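Local coordinates for protein ethylbenzene dehydrogenase alpha-subunit (Aromatoleum aromaticum, PDB 2IVF) that is the molybdenum-carrying alpha-subunit of a molybdopterin oxidoreductase family enzyme and also holds an iron/sulfur cluster, at residues Lys234-Tyr239 with Thr775-Tyr780; Ala569-Lys572 with Ala576-Asp579; Asn784-Asp787 with Pro791-Pro794; Leu822-Ser827 with Lys941-Ala946. All coordinates share one frame; numbering follows the deposited sequence.

Contact 1: residues Lys234-Tyr239 with Thr775-Tyr780; sequences KMHMGY and TGVSRY
His236, the centre of an inverse gamma turn, leans on the start of helix 777-781, joining the loop that follows helix 226-232 to a part of the chain more than five hundred residues later. The tight part of the contact lies around the His236 side chain. Val777 comes in at the ring edge, near the ring plane, with CG1 3.9 Å from His236 CD2, and the two side chains cross at about a right angle. Ser778 OG settles 3.6 Å from His236 CB and stands obliquely to the ring. The His236 torsion (chi1 -82°) turns CG opposite its own carbonyl carbon and presents CD2 to the valine. No hydrogen bond crosses here; the polar atoms are engaged by other loops: His236 ND1 with Trp481 O, NE2 with Asn958 ND2, and Ser778 OG with Tyr483 O. Bonds at both ring nitrogens should fix its rotation. This buried patch lies about 12 Å from the molybdenum atom, measured from the His236 side chain.

Packing is looser beside Lys234, whose NZ stays 4.0 Å from Tyr780 O. That ammonium is held instead by Ala781 O, His798 NE2 and a salt bridge to Glu527. On the solvent side, exposed Arg779 leaves the contact altogether, and its CD rests 3.7 Å above one face of the Tyr780 ring, offset toward the rim.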
loop_
_atom_site.group_PDB
_atom_site.type_symbol
_atom_site.label_atom_id
_atom_site.label_comp_id
_atom_site.label_asym_id
_atom_site.label_seq_id
_atom_site.Cartn_x
_atom_site.Cartn_y
_atom_site.Cartn_z
ATOM N N LYS A 234 -24.450 6.995 17.273
ATOM C CA LYS A 234 -23.498 5.884 17.186
ATOM C C LYS A 234 -22.733 5.921 15.895
ATOM O O LYS A 234 -23.130 6.594 14.951
ATOM C CB LYS A 234 -24.196 4.519 17.342
ATOM C CG LYS A 234 -25.025 4.073 16.125
ATOM C CD LYS A 234 -26.346 4.766 16.056
ATOM C CE LYS A 234 -27.282 4.126 15.012
ATOM N NZ LYS A 234 -27.687 2.710 15.351
ATOM N N MET A 235 -21.624 5.193 15.850
ATOM C CA MET A 235 -20.785 5.209 14.676
ATOM C C MET A 235 -20.385 3.837 14.210
ATOM O O MET A 235 -19.817 3.718 13.159
ATOM C CB MET A 235 -19.543 6.089 14.871
ATOM C CG MET A 235 -18.530 5.583 15.831
ATOM S SD MET A 235 -17.104 6.728 16.019
ATOM C CE MET A 235 -17.743 7.798 17.293
ATOM N N HIS A 236 -20.677 2.813 14.995
ATOM C CA HIS A 236 -20.215 1.491 14.681
ATOM C C HIS A 236 -21.174 0.812 13.715
ATOM O O HIS A 236 -21.828 -0.167 14.054
ATOM C CB HIS A 236 -19.996 0.702 15.944
ATOM C CG HIS A 236 -18.684 0.997 16.571
ATOM N ND1 HIS A 236 -17.504 0.913 15.866
ATOM C CD2 HIS A 236 -18.359 1.417 17.814
ATOM C CE1 HIS A 236 -16.502 1.265 16.656
ATOM N NE2 HIS A 236 -16.993 1.570 17.845
ATOM N N MET A 237 -21.245 1.365 12.512
ATOM C CA MET A 237 -22.150 0.888 11.461
ATOM C C MET A 237 -21.253 0.627 10.293
ATOM O O MET A 237 -20.256 1.317 10.133
ATOM C CB MET A 237 -23.164 1.942 11.099
ATOM C CG MET A 237 -23.975 2.442 12.308
ATOM S SD MET A 237 -25.074 3.757 11.773
ATOM C CE MET A 237 -23.916 5.120 11.680
ATOM N N GLY A 238 -21.594 -0.363 9.471
ATOM C CA GLY A 238 -20.842 -0.579 8.275
ATOM C C GLY A 238 -21.554 -1.341 7.182
ATOM O O GLY A 238 -22.661 -1.830 7.352
ATOM N N TYR A 239 -20.869 -1.466 6.047
ATOM C CA TYR A 239 -21.326 -2.335 5.017
ATOM C C TYR A 239 -20.163 -3.175 4.563
ATOM O O TYR A 239 -18.999 -2.879 4.877
ATOM C CB TYR A 239 -21.925 -1.526 3.862
ATOM C CG TYR A 239 -21.021 -0.478 3.215
ATOM C CD1 TYR A 239 -21.067 0.831 3.588
ATOM C CD2 TYR A 239 -20.199 -0.803 2.156
ATOM C CE1 TYR A 239 -20.317 1.783 2.963
ATOM C CE2 TYR A 239 -19.436 0.131 1.519
ATOM C CZ TYR A 239 -19.479 1.431 1.915
ATOM O OH TYR A 239 -18.694 2.397 1.265
ATOM N N THR A 775 -21.260 -9.178 20.657
ATOM C CA THR A 775 -22.081 -8.699 21.779
ATOM C C THR A 775 -21.766 -7.241 22.148
ATOM O O THR A 775 -22.359 -6.705 23.086
ATOM C CB THR A 775 -21.856 -9.579 23.027
ATOM O OG1 THR A 775 -20.470 -9.573 23.369
ATOM C CG2 THR A 775 -22.307 -10.999 22.797
ATOM N N GLY A 776 -20.843 -6.611 21.425
ATOM C CA GLY A 776 -20.369 -5.261 21.773
ATOM C C GLY A 776 -21.212 -4.237 21.061
ATOM O O GLY A 776 -22.295 -4.546 20.562
ATOM N N VAL A 777 -20.699 -3.016 20.984
ATOM C CA VAL A 777 -21.481 -1.886 20.501
ATOM C C VAL A 777 -21.978 -2.127 19.096
ATOM O O VAL A 777 -23.118 -1.834 18.802
ATOM C CB VAL A 777 -20.669 -0.555 20.559
ATOM C CG1 VAL A 777 -21.510 0.596 20.022
ATOM C CG2 VAL A 777 -20.231 -0.265 21.989
ATOM N N SER A 778 -21.134 -2.685 18.237
ATOM C CA SER A 778 -21.514 -2.908 16.840
ATOM C C SER A 778 -22.803 -3.693 16.666
ATOM O O SER A 778 -23.524 -3.507 15.701
ATOM C CB SER A 778 -20.404 -3.637 16.099
ATOM O OG SER A 778 -19.285 -2.834 15.875
ATOM N N ARG A 779 -23.050 -4.643 17.549
ATOM C CA ARG A 779 -24.214 -5.464 17.439
ATOM C C ARG A 779 -25.463 -4.593 17.379
ATOM O O ARG A 779 -26.393 -4.918 16.644
ATOM C CB ARG A 779 -24.324 -6.426 18.610
ATOM C CG ARG A 779 -25.563 -7.239 18.547
ATOM C CD ARG A 779 -25.818 -8.009 19.785
ATOM N NE ARG A 779 -26.906 -8.985 19.607
ATOM C CZ ARG A 779 -26.832 -10.095 18.852
ATOM N NH1 ARG A 779 -25.721 -10.409 18.149
ATOM N NH2 ARG A 779 -27.891 -10.914 18.791
ATOM N N TYR A 780 -25.464 -3.483 18.134
ATOM C CA TYR A 780 -26.629 -2.624 18.223
ATOM C C TYR A 780 -26.476 -1.422 17.319
ATOM O O TYR A 780 -27.439 -1.070 16.658
ATOM C CB TYR A 780 -26.867 -2.164 19.658
ATOM C CG TYR A 780 -26.908 -3.317 20.599
ATOM C CD1 TYR A 780 -28.046 -4.094 20.711
ATOM C CD2 TYR A 780 -25.785 -3.676 21.335
ATOM C CE1 TYR A 780 -28.077 -5.177 21.562
ATOM C CE2 TYR A 780 -25.804 -4.774 22.191
ATOM C CZ TYR A 780 -26.950 -5.517 22.294
ATOM O OH TYR A 780 -26.956 -6.634 23.123
#

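Contact 2: residues Ala569-Lys572 with Ala576-Asp579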
loop_
_atom_site.group_PDB
_atom_site.type_symbol
_atom_site.label_atom_id
_atom_site.label_comp_id
_atom_site.label_asym_id
_atom_site.label_seq_id
_atom_site.Cartn_x
_atom_site.Cartn_y
_atom_site.Cartn_z
ATOM N N ALA A 569 -14.751 31.108 15.696
ATOM C CA ALA A 569 -16.131 31.156 16.148
ATOM C C ALA A 569 -16.263 30.699 17.586
ATOM O O ALA A 569 -17.344 30.828 18.180
ATOM C CB ALA A 569 -17.030 30.285 15.236
ATOM N N LEU A 570 -15.188 30.141 18.155
ATOM C CA LEU A 570 -15.238 29.699 19.533
ATOM C C LEU A 570 -14.867 30.877 20.442
ATOM O O LEU A 570 -14.051 31.730 20.078
ATOM C CB LEU A 570 -14.336 28.467 19.749
ATOM C CG LEU A 570 -14.618 27.194 18.924
ATOM C CD1 LEU A 570 -13.639 26.048 19.304
ATOM C CD2 LEU A 570 -16.075 26.649 19.009
ATOM N N LYS A 571 -15.489 30.927 21.619
ATOM C CA LYS A 571 -15.342 32.060 22.511
ATOM C C LYS A 571 -14.151 31.879 23.443
ATOM O O LYS A 571 -13.746 32.817 24.143
ATOM C CB LYS A 571 -16.638 32.269 23.301
ATOM C CG LYS A 571 -17.041 31.112 24.260
ATOM C CD LYS A 571 -18.496 31.341 24.739
ATOM C CE LYS A 571 -18.721 31.003 26.210
ATOM N NZ LYS A 571 -19.969 31.666 26.684
ATOM N N LYS A 572 -13.570 30.680 23.438
ATOM C CA LYS A 572 -12.442 30.379 24.297
ATOM C C LYS A 572 -11.651 29.166 23.849
ATOM O O LYS A 572 -12.019 28.458 22.902
ATOM C CB LYS A 572 -12.910 30.208 25.742
ATOM C CG LYS A 572 -13.918 29.104 25.938
ATOM C CD LYS A 572 -14.648 29.319 27.221
ATOM C CE LYS A 572 -15.666 28.250 27.549
ATOM N NZ LYS A 572 -16.186 28.486 28.949
ATOM N N ALA A 576 -9.923 26.139 28.370
ATOM C CA ALA A 576 -11.030 26.857 28.974
ATOM C C ALA A 576 -12.332 26.060 28.875
ATOM O O ALA A 576 -13.083 25.961 29.845
ATOM C CB ALA A 576 -11.180 28.218 28.331
ATOM N N TYR A 577 -12.603 25.499 27.704
ATOM C CA TYR A 577 -13.698 24.561 27.551
ATOM C C TYR A 577 -13.518 23.327 28.451
ATOM O O TYR A 577 -14.470 22.881 29.085
ATOM C CB TYR A 577 -13.827 24.126 26.096
ATOM C CG TYR A 577 -14.593 25.093 25.200
ATOM C CD1 TYR A 577 -15.985 25.151 25.236
ATOM C CD2 TYR A 577 -13.930 25.906 24.290
ATOM C CE1 TYR A 577 -16.706 26.012 24.372
ATOM C CE2 TYR A 577 -14.629 26.778 23.433
ATOM C CZ TYR A 577 -16.019 26.836 23.471
ATOM O OH TYR A 577 -16.708 27.723 22.627
ATOM N N LEU A 578 -12.296 22.794 28.527
ATOM C CA LEU A 578 -12.007 21.672 29.443
ATOM C C LEU A 578 -12.353 21.987 30.894
ATOM O O LEU A 578 -13.019 21.197 31.573
ATOM C CB LEU A 578 -10.529 21.278 29.344
ATOM C CG LEU A 578 -10.016 20.138 30.227
ATOM C CD1 LEU A 578 -10.751 18.850 29.997
ATOM C CD2 LEU A 578 -8.546 19.961 29.947
ATOM N N ASP A 579 -11.883 23.133 31.371
ATOM C CA ASP A 579 -12.188 23.544 32.734
ATOM C C ASP A 579 -13.678 23.619 32.988
ATOM O O ASP A 579 -14.134 23.251 34.060
ATOM C CB ASP A 579 -11.547 24.893 33.057
ATOM C CG ASP A 579 -10.071 24.769 33.391
ATOM O OD1 ASP A 579 -9.486 23.654 33.245
ATOM O OD2 ASP A 579 -9.495 25.803 33.791
HETATM O O HOH W 1 -14.061 28.450 31.217
#
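Lys572, in an extended backbone conformation (phi -161°, psi 171°), places its CA 6.0 Å from Ala576 CA, where a surface loop runs into the first turn of helix 574-583. The central feature is a CH-pi contact between this lysine and Tyr577. With Lys572 CG lodged between its backbone N and carbonyl carbon (chi1 60°), the chain runs extended across one face of the tyrosine. Lys572 CG is 3.8 Å from the centroid of the Tyr577 ring, offset toward the rim, and the CB of Lys572 also packs on the Ala576 methyl. Lys572 NZ lies farther along, 5.3 Å from the same Tyr577 centroid, too long for more than a weak cation-pi attraction. Its firmer partners are Glu580, by a salt bridge, and a water that bridges Lys572 NZ to Ala576 O.

Pro942 packs from the other side of the ring plane, and Trp820 makes an edge-to-face contact with the tyrosine, so the ring is wedged between the loop and more distant parts of the chain. Leu570 meets the ring edge near its plane, CB lying 3.8 Å from Tyr577 OH. Lys571 brings CG to the same hydroxyl, while its own charge goes to Glu823. The tightest approach involves the backbone: Lys572 O, buried by the contact and with no hydrogen-bond partner in the model, lies 3.1 Å from Tyr577 CE2.

Contact 3: residues Asn784-Asp787 with Pro791-Pro794. With ACT (acetate ion), chain J.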
loop_
_atom_site.group_PDB
_atom_site.type_symbol
_atom_site.label_atom_id
_atom_site.label_comp_id
_atom_site.label_asym_id
_atom_site.label_seq_id
_atom_site.Cartn_x
_atom_site.Cartn_y
_atom_site.Cartn_z
ATOM N N ASN A 784 -28.653 -3.790 12.180
ATOM C CA ASN A 784 -29.074 -4.812 11.208
ATOM C C ASN A 784 -28.439 -6.136 11.646
ATOM O O ASN A 784 -27.427 -6.130 12.384
ATOM C CB ASN A 784 -28.623 -4.467 9.798
ATOM C CG ASN A 784 -29.437 -5.171 8.744
ATOM O OD1 ASN A 784 -30.393 -5.894 9.046
ATOM N ND2 ASN A 784 -29.087 -4.960 7.511
ATOM N N GLU A 785 -29.024 -7.254 11.242
ATOM C CA GLU A 785 -28.417 -8.527 11.538
ATOM C C GLU A 785 -27.554 -8.878 10.359
ATOM O O GLU A 785 -27.707 -8.283 9.258
ATOM C CB GLU A 785 -29.414 -9.639 11.893
ATOM C CG GLU A 785 -30.603 -9.824 11.046
ATOM C CD GLU A 785 -31.673 -8.725 11.198
ATOM O OE1 GLU A 785 -32.185 -8.428 12.311
ATOM O OE2 GLU A 785 -31.995 -8.190 10.142
ATOM N N VAL A 786 -26.598 -9.759 10.598
ATOM C CA VAL A 786 -25.741 -10.255 9.522
ATOM C C VAL A 786 -26.424 -11.458 8.884
ATOM O O VAL A 786 -26.882 -12.344 9.584
ATOM C CB VAL A 786 -24.345 -10.646 10.042
ATOM C CG1 VAL A 786 -23.557 -11.311 8.934
ATOM C CG2 VAL A 786 -23.570 -9.409 10.688
ATOM N N ASP A 787 -26.538 -11.443 7.555
ATOM C CA ASP A 787 -27.099 -12.525 6.768
ATOM C C ASP A 787 -26.044 -12.777 5.672
ATOM O O ASP A 787 -25.832 -11.965 4.778
ATOM C CB ASP A 787 -28.426 -12.127 6.157
ATOM C CG ASP A 787 -28.977 -13.179 5.218
ATOM O OD1 ASP A 787 -28.242 -14.133 4.831
ATOM O OD2 ASP A 787 -30.146 -13.067 4.843
ATOM N N PRO A 791 -25.201 -8.706 0.980
ATOM C CA PRO A 791 -24.316 -7.701 1.489
ATOM C C PRO A 791 -24.781 -7.089 2.822
ATOM O O PRO A 791 -25.985 -6.966 3.103
ATOM C CB PRO A 791 -24.263 -6.654 0.370
ATOM C CG PRO A 791 -24.598 -7.381 -0.862
ATOM C CD PRO A 791 -25.609 -8.408 -0.412
ATOM N N ILE A 792 -23.794 -6.879 3.670
ATOM C CA ILE A 792 -23.976 -6.253 4.961
ATOM C C ILE A 792 -24.255 -4.802 4.682
ATOM O O ILE A 792 -23.548 -4.232 3.925
ATOM C CB ILE A 792 -22.722 -6.405 5.824
ATOM C CG1 ILE A 792 -22.558 -7.874 6.256
ATOM C CG2 ILE A 792 -22.802 -5.481 7.097
ATOM C CD1 ILE A 792 -21.248 -8.203 6.931
ATOM N N TYR A 793 -25.299 -4.237 5.284
ATOM C CA TYR A 793 -25.521 -2.779 5.249
ATOM C C TYR A 793 -26.191 -2.416 6.575
ATOM O O TYR A 793 -26.854 -3.251 7.194
ATOM C CB TYR A 793 -26.404 -2.331 4.056
ATOM C CG TYR A 793 -27.817 -2.820 4.120
ATOM C CD1 TYR A 793 -28.168 -4.044 3.562
ATOM C CD2 TYR A 793 -28.826 -2.069 4.704
ATOM C CE1 TYR A 793 -29.466 -4.489 3.590
ATOM C CE2 TYR A 793 -30.107 -2.530 4.787
ATOM C CZ TYR A 793 -30.431 -3.723 4.210
ATOM O OH TYR A 793 -31.694 -4.174 4.265
ATOM N N PRO A 794 -25.987 -1.184 7.027
ATOM C CA PRO A 794 -26.508 -0.808 8.350
ATOM C C PRO A 794 -27.837 -0.103 8.348
ATOM O O PRO A 794 -28.336 0.306 7.305
ATOM C CB PRO A 794 -25.437 0.169 8.848
ATOM C CG PRO A 794 -25.136 0.958 7.620
ATOM C CD PRO A 794 -25.224 -0.072 6.432
HETATM C C ACT J . -27.148 -11.788 13.716
HETATM O O ACT J . -26.528 -10.852 13.132
HETATM O OXT ACT J . -26.718 -12.973 13.556
HETATM C CH3 ACT J . -28.345 -11.516 14.590
HETATM O O HOH W 2 -26.164 -6.402 8.036
#
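Asn784 reaches across the loop with its side-chain amide and donates from ND2 to Tyr793 O, a nearly straight bond of 2.8 Å (N-H...O 172°). The oxygen lies in the amide plane, whereas the donor is tilted 25° from the carbonyl plane. The same ND2 sits 3.7 Å above the centre of one face of the Tyr793 ring. The tyrosine's chi1 of 66° sets CG between its backbone N and carbonyl carbon, which places the ring near its own carbonyl and is consistent with one nitrogen meeting both. A water donates to Glu785 O and, weakly, to Tyr793 O, adding a second bridge. Apolar contact is light, with Val786 CG1 4.4 Å from Ile792 CD1. On the outer side, Val786 N donates to an acetate ion that probably came from the crystallisation liquor.

In the next shell, Arg796 probably steadies the amide: its NE binds Asn784 OD1 and its NH2 forms a salt bridge with Glu785 OE2. The whole loop links helix 777-781 to helix 796-800, while Ile792, bonded to Ser240, ties it to the loop leading into strand 249-253.

Contact 4: residues Leu822-Ser827 with Lys941-Ala946; sequences LEAGES and KPLHLA
Glu826, with CG opposite its carbonyl carbon (chi1 -63°), and Lys941, with CG opposite its backbone N (chi1 -177°), point at each other from opposite directions on two extended side chains. They meet in a salt bridge: Lys941 NZ lies 2.9 Å from Glu826 OE1, on the syn side of that oxygen and 19° out of the carboxylate plane. A second, weak bond of 3.3 Å joins the same Lys941 NZ to Glu826 OE2.

Leu943 fills the angle beside the bridge, its CD1 pressed to 3.4 Å from Glu826 CD. The same Leu943 CD1 also meets Ala824 CB at 3.8 Å, so one leucine branch touches both the helix end and the carboxylate. The backbone sets this up on each side. Helix 819-824 closes in a Schellman motif: Gly825 at positive phi ends the helix, and Glu826 then has its CB directed toward segment 941-946. Lys941 O accepts from His944 N at the start of the 3-10 segment 942-945.

Neither charge relies on the other alone. Lys832 bonds to Glu826 OE2 and to Ala824 O at the helix end, while Lys941 NZ also forms a salt bridge with Asp455 OD1 and a hydrogen bond with His453 ND1. Two lysines and two acids thus alternate in a chain of ion pairs around the buried Glu826 and Lys941, which would be expected to keep both charged although the Leu943 methyl packs against the carboxylate.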
loop_
_atom_site.group_PDB
_atom_site.type_symbol
_atom_site.label_atom_id
_atom_site.label_comp_id
_atom_site.label_asym_id
_atom_site.label_seq_id
_atom_site.Cartn_x
_atom_site.Cartn_y
_atom_site.Cartn_z
ATOM N N LEU A 822 -24.993 25.945 20.004
ATOM C CA LEU A 822 -25.726 27.148 19.729
ATOM C C LEU A 822 -24.752 28.355 19.643
ATOM O O LEU A 822 -24.737 29.082 18.643
ATOM C CB LEU A 822 -26.768 27.352 20.836
ATOM C CG LEU A 822 -28.040 26.491 20.812
ATOM C CD1 LEU A 822 -28.965 26.823 22.031
ATOM C CD2 LEU A 822 -28.774 26.752 19.511
ATOM N N GLU A 823 -23.926 28.546 20.677
ATOM C CA GLU A 823 -23.020 29.703 20.741
ATOM C C GLU A 823 -21.908 29.650 19.670
ATOM O O GLU A 823 -21.514 30.685 19.163
ATOM C CB GLU A 823 -22.404 29.840 22.136
ATOM C CG GLU A 823 -23.396 30.431 23.147
ATOM C CD GLU A 823 -22.860 30.626 24.562
ATOM O OE1 GLU A 823 -21.649 30.369 24.828
ATOM O OE2 GLU A 823 -23.687 31.057 25.417
ATOM N N ALA A 824 -21.407 28.450 19.377
ATOM C CA ALA A 824 -20.332 28.199 18.386
ATOM C C ALA A 824 -20.807 28.315 16.953
ATOM O O ALA A 824 -19.979 28.275 16.039
ATOM C CB ALA A 824 -19.749 26.793 18.546
ATOM N N GLY A 825 -22.116 28.408 16.752
ATOM C CA GLY A 825 -22.674 28.499 15.407
ATOM C C GLY A 825 -22.747 27.133 14.752
ATOM O O GLY A 825 -22.762 27.029 13.535
ATOM N N GLU A 826 -22.815 26.077 15.560
ATOM C CA GLU A 826 -22.872 24.715 15.004
ATOM C C GLU A 826 -24.150 23.918 15.360
ATOM O O GLU A 826 -24.176 22.670 15.252
ATOM C CB GLU A 826 -21.633 23.923 15.425
ATOM C CG GLU A 826 -20.384 24.498 14.915
ATOM C CD GLU A 826 -19.181 23.637 15.127
ATOM O OE1 GLU A 826 -19.319 22.393 15.182
ATOM O OE2 GLU A 826 -18.079 24.231 15.202
ATOM N N SER A 827 -25.215 24.594 15.747
ATOM C CA SER A 827 -26.474 23.883 16.040
ATOM C C SER A 827 -27.016 23.143 14.830
ATOM O O SER A 827 -27.555 22.045 14.970
ATOM C CB SER A 827 -27.516 24.841 16.557
ATOM O OG SER A 827 -27.704 25.918 15.643
ATOM N N LYS A 941 -10.821 19.439 18.741
ATOM C CA LYS A 941 -12.009 20.282 18.615
ATOM C C LYS A 941 -12.644 20.460 19.983
ATOM O O LYS A 941 -13.121 19.500 20.567
ATOM C CB LYS A 941 -13.017 19.720 17.578
ATOM C CG LYS A 941 -14.226 20.658 17.415
ATOM C CD LYS A 941 -14.863 20.534 16.055
ATOM C CE LYS A 941 -16.173 21.303 15.977
ATOM N NZ LYS A 941 -16.691 21.349 14.565
ATOM N N PRO A 942 -12.601 21.683 20.532
ATOM C CA PRO A 942 -13.064 21.875 21.900
ATOM C C PRO A 942 -14.527 21.490 22.163
ATOM O O PRO A 942 -14.855 21.131 23.292
ATOM C CB PRO A 942 -12.882 23.376 22.125
ATOM C CG PRO A 942 -11.863 23.762 21.233
ATOM C CD PRO A 942 -12.096 22.941 19.975
ATOM N N LEU A 943 -15.387 21.562 21.126
ATOM C CA LEU A 943 -16.810 21.254 21.294
ATOM C C LEU A 943 -16.967 19.776 21.645
ATOM O O LEU A 943 -17.961 19.378 22.238
ATOM C CB LEU A 943 -17.606 21.562 20.023
ATOM C CG LEU A 943 -17.735 23.041 19.656
ATOM C CD1 LEU A 943 -18.660 23.145 18.427
ATOM C CD2 LEU A 943 -18.242 23.811 20.834
ATOM N N HIS A 944 -15.957 18.980 21.341
ATOM C CA HIS A 944 -15.985 17.573 21.717
ATOM C C HIS A 944 -15.640 17.250 23.159
ATOM O O HIS A 944 -15.598 16.091 23.516
ATOM C CB HIS A 944 -15.188 16.745 20.737
ATOM C CG HIS A 944 -15.680 16.872 19.339
ATOM N ND1 HIS A 944 -15.123 16.160 18.293
ATOM C CD2 HIS A 944 -16.727 17.556 18.815
ATOM C CE1 HIS A 944 -15.738 16.487 17.167
ATOM N NE2 HIS A 944 -16.742 17.301 17.460
ATOM N N LEU A 945 -15.506 18.292 23.995
ATOM C CA LEU A 945 -15.456 18.165 25.436
ATOM C C LEU A 945 -16.870 18.238 25.993
ATOM O O LEU A 945 -17.076 18.021 27.167
ATOM C CB LEU A 945 -14.593 19.281 26.020
ATOM C CG LEU A 945 -13.085 19.136 25.720
ATOM C CD1 LEU A 945 -12.366 20.473 25.851
ATOM C CD2 LEU A 945 -12.459 18.059 26.634
ATOM N N ALA A 946 -17.859 18.517 25.146
ATOM C CA ALA A 946 -19.207 18.763 25.638
ATOM C C ALA A 946 -19.810 17.527 26.267
ATOM O O ALA A 946 -19.610 16.440 25.790
ATOM C CB ALA A 946 -20.119 19.274 24.520
#

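How the contacts relate
Contacts 1, 3 and 4 are buried, while contact 2 lies at the surface, its centre about 25 Å from the centre of the chain. Contacts 1 and 3 adjoin: Gly238 and Tyr239 pack on Ile792 and Pro794, and helix 777-781 leads into the loop of contact 3. Contacts 2 and 4 form another neighbouring pair, joined by the salt bridge Lys571-Glu823 and by Leu945 packing on Leu578. The two pairs do not touch; contacts 1 and 4 come closest, about 9 Å between nearest atoms. Chemistry differs accordingly: van der Waals packing in contact 1, CH-pi in contact 2, a side-chain amide hydrogen bond whose nitrogen sits over a ring in contact 3, and buried ion pairing in contact 4.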